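Solute-binding protein (Thermoactinomyces vulgaris, PDB 2ZYO) binds cyclodextrins and linear maltodextrins such as maltotetraose, and probably delivers them to a membrane transporter for uptake. Local coordinates at residues Ala132-Lys137 and Ile260-Ala265. Sequence-based numbering, arbitrary orientation.
Sequences ALIYNK and INVGVA
With CG set between its own backbone N and carbonyl carbon (chi1 62°), Tyr135 swings its ring across to the neighbouring strand and lays it over Gly263. The CA of Gly263 lies 3.8 Å from the centroid of the Tyr135 ring and 16° off the ring normal, a CH-pi contact over the face. A side chain on Gly263 would run into CZ, and its absence lets the phenol lie this close. At the far end of the ring, Tyr135 OH is joined by one water to Val264 O. On the side of the ring, CE2 of Tyr135 comes within 4.2 Å of Ala265 CB. Lys137, extended beyond CG, crosses Asn261 obliquely and brings CE to 3.8 Å from Gly263 CA.

Beneath these groups the backbones pair antiparallel. The register rests on hydrogen-bonded pairs Leu133-Ala265 and Tyr135-Gly263 alternating with non-hydrogen-bonded pairs Ile134-Val264 and Asn136-Val262, and Lys137 N to Asn261 O carries the pairing past the strand ends. The bond from Gly263 N to Tyr135 O (2.9 Å, 178°) is nearly straight. On the opposite face Ile134 CG2 meets Val262 CG1 at a tight 3.5 Å, and Ile252, Tyr255 and Phe340 from helices 252-257 and 338-344 pack against this apolar side. Asn136 OD1 accepts from Lys138 N and from a water that in turn accepts from Asn261 N.

An alanine in place of Tyr135 would probably uncover Gly263 and leave the water on Val264 O without its phenol partner. Since strand 242-247 bonds to the other edge of 132-136, the contact adds strand 262-265 to the mixed sheet of this periplasmic-binding-protein fold, with the ring and water tying side chain to backbone on one face and mainly apolar packing against the two helices on the other.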
loop_
_atom_site.group_PDB
_atom_site.type_symbol
_atom_site.label_atom_id
_atom_site.label_comp_id
_atom_site.label_asym_id
_atom_site.label_seq_id
_atom_site.Cartn_x
_atom_site.Cartn_y
_atom_site.Cartn_z
ATOM N N ALA A 132 2.749 3.605 -9.645
ATOM C CA ALA A 132 3.692 3.470 -10.752
ATOM C C ALA A 132 3.300 4.496 -11.797
ATOM O O ALA A 132 2.371 5.281 -11.576
ATOM C CB ALA A 132 3.657 2.058 -11.330
ATOM N N LEU A 133 3.998 4.498 -12.928
ATOM C CA LEU A 133 3.654 5.406 -14.015
ATOM C C LEU A 133 2.597 4.757 -14.900
ATOM O O LEU A 133 2.889 3.824 -15.655
ATOM C CB LEU A 133 4.894 5.798 -14.825
ATOM C CG LEU A 133 4.736 7.026 -15.728
ATOM C CD1 LEU A 133 4.628 8.314 -14.916
ATOM C CD2 LEU A 133 5.887 7.103 -16.712
ATOM N N ILE A 134 1.363 5.241 -14.775
ATOM C CA ILE A 134 0.258 4.766 -15.603
ATOM C C ILE A 134 0.115 5.733 -16.764
ATOM O O ILE A 134 0.011 6.943 -16.557
ATOM C CB ILE A 134 -1.068 4.697 -14.814
ATOM C CG1 ILE A 134 -0.909 3.836 -13.552
ATOM C CG2 ILE A 134 -2.191 4.159 -15.700
ATOM C CD1 ILE A 134 -2.104 3.897 -12.601
ATOM N N TYR A 135 0.118 5.209 -17.986
ATOM C CA TYR A 135 0.099 6.074 -19.160
ATOM C C TYR A 135 -0.924 5.685 -20.222
ATOM O O TYR A 135 -1.348 4.533 -20.307
ATOM C CB TYR A 135 1.508 6.241 -19.755
ATOM C CG TYR A 135 2.177 4.979 -20.264
ATOM C CD1 TYR A 135 2.177 4.669 -21.621
ATOM C CD2 TYR A 135 2.845 4.117 -19.392
ATOM C CE1 TYR A 135 2.802 3.522 -22.099
ATOM C CE2 TYR A 135 3.474 2.967 -19.860
ATOM C CZ TYR A 135 3.450 2.678 -21.212
ATOM O OH TYR A 135 4.075 1.546 -21.679
ATOM N N ASN A 136 -1.332 6.683 -21.002
ATOM C CA ASN A 136 -2.252 6.504 -22.111
ATOM C C ASN A 136 -1.444 6.161 -23.359
ATOM O O ASN A 136 -0.689 6.995 -23.858
ATOM C CB ASN A 136 -3.050 7.799 -22.315
ATOM C CG ASN A 136 -4.127 7.679 -23.382
ATOM O OD1 ASN A 136 -4.032 6.868 -24.303
ATOM N ND2 ASN A 136 -5.151 8.515 -23.271
ATOM N N LYS A 137 -1.609 4.932 -23.852
ATOM C CA LYS A 137 -0.817 4.426 -24.983
ATOM C C LYS A 137 -1.025 5.195 -26.294
ATOM O O LYS A 137 -0.207 5.097 -27.212
ATOM C CB LYS A 137 -1.060 2.926 -25.190
ATOM C CG LYS A 137 -0.380 2.045 -24.149
ATOM C CD LYS A 137 -0.681 0.572 -24.395
ATOM C CE LYS A 137 0.217 -0.328 -23.556
ATOM N NZ LYS A 137 0.020 -1.767 -23.892
ATOM N N ILE A 260 -9.623 3.975 -22.019
ATOM C CA ILE A 260 -8.198 4.263 -22.151
ATOM C C ILE A 260 -7.416 2.967 -22.341
ATOM O O ILE A 260 -7.627 1.990 -21.616
ATOM C CB ILE A 260 -7.641 5.046 -20.921
ATOM C CG1 ILE A 260 -8.486 6.296 -20.616
ATOM C CG2 ILE A 260 -6.158 5.400 -21.112
ATOM C CD1 ILE A 260 -8.605 7.313 -21.761
ATOM N N ASN A 261 -6.532 2.964 -23.337
ATOM C CA ASN A 261 -5.581 1.877 -23.526
ATOM C C ASN A 261 -4.394 2.147 -22.615
ATOM O O ASN A 261 -3.557 3.009 -22.896
ATOM C CB ASN A 261 -5.151 1.774 -24.994
ATOM C CG ASN A 261 -4.374 0.496 -25.297
ATOM O OD1 ASN A 261 -4.321 -0.434 -24.487
ATOM N ND2 ASN A 261 -3.767 0.448 -26.478
ATOM N N VAL A 262 -4.349 1.406 -21.513
ATOM C CA VAL A 262 -3.466 1.702 -20.388
ATOM C C VAL A 262 -2.143 0.944 -20.455
ATOM O O VAL A 262 -2.114 -0.269 -20.680
ATOM C CB VAL A 262 -4.175 1.386 -19.038
ATOM C CG1 VAL A 262 -3.254 1.639 -17.860
ATOM C CG2 VAL A 262 -5.457 2.201 -18.893
ATOM N N GLY A 263 -1.051 1.679 -20.267
ATOM C CA GLY A 263 0.258 1.085 -20.033
ATOM C C GLY A 263 0.700 1.395 -18.616
ATOM O O GLY A 263 0.257 2.386 -18.030
ATOM N N VAL A 264 1.558 0.544 -18.058
ATOM C CA VAL A 264 2.114 0.764 -16.720
ATOM C C VAL A 264 3.609 0.456 -16.698
ATOM O O VAL A 264 4.037 -0.628 -17.105
ATOM C CB VAL A 264 1.399 -0.081 -15.627
ATOM C CG1 VAL A 264 1.926 0.278 -14.240
ATOM C CG2 VAL A 264 -0.114 0.117 -15.679
ATOM N N ALA A 265 4.392 1.414 -16.215
ATOM C CA ALA A 265 5.836 1.248 -16.087
ATOM C C ALA A 265 6.295 1.687 -14.700
ATOM O O ALA A 265 5.607 2.471 -14.044
ATOM C CB ALA A 265 6.552 2.054 -17.167
HETATM O O HOH W 1 5.257 -0.186 -19.755
HETATM O O HOH W 2 -6.235 5.382 -24.975
#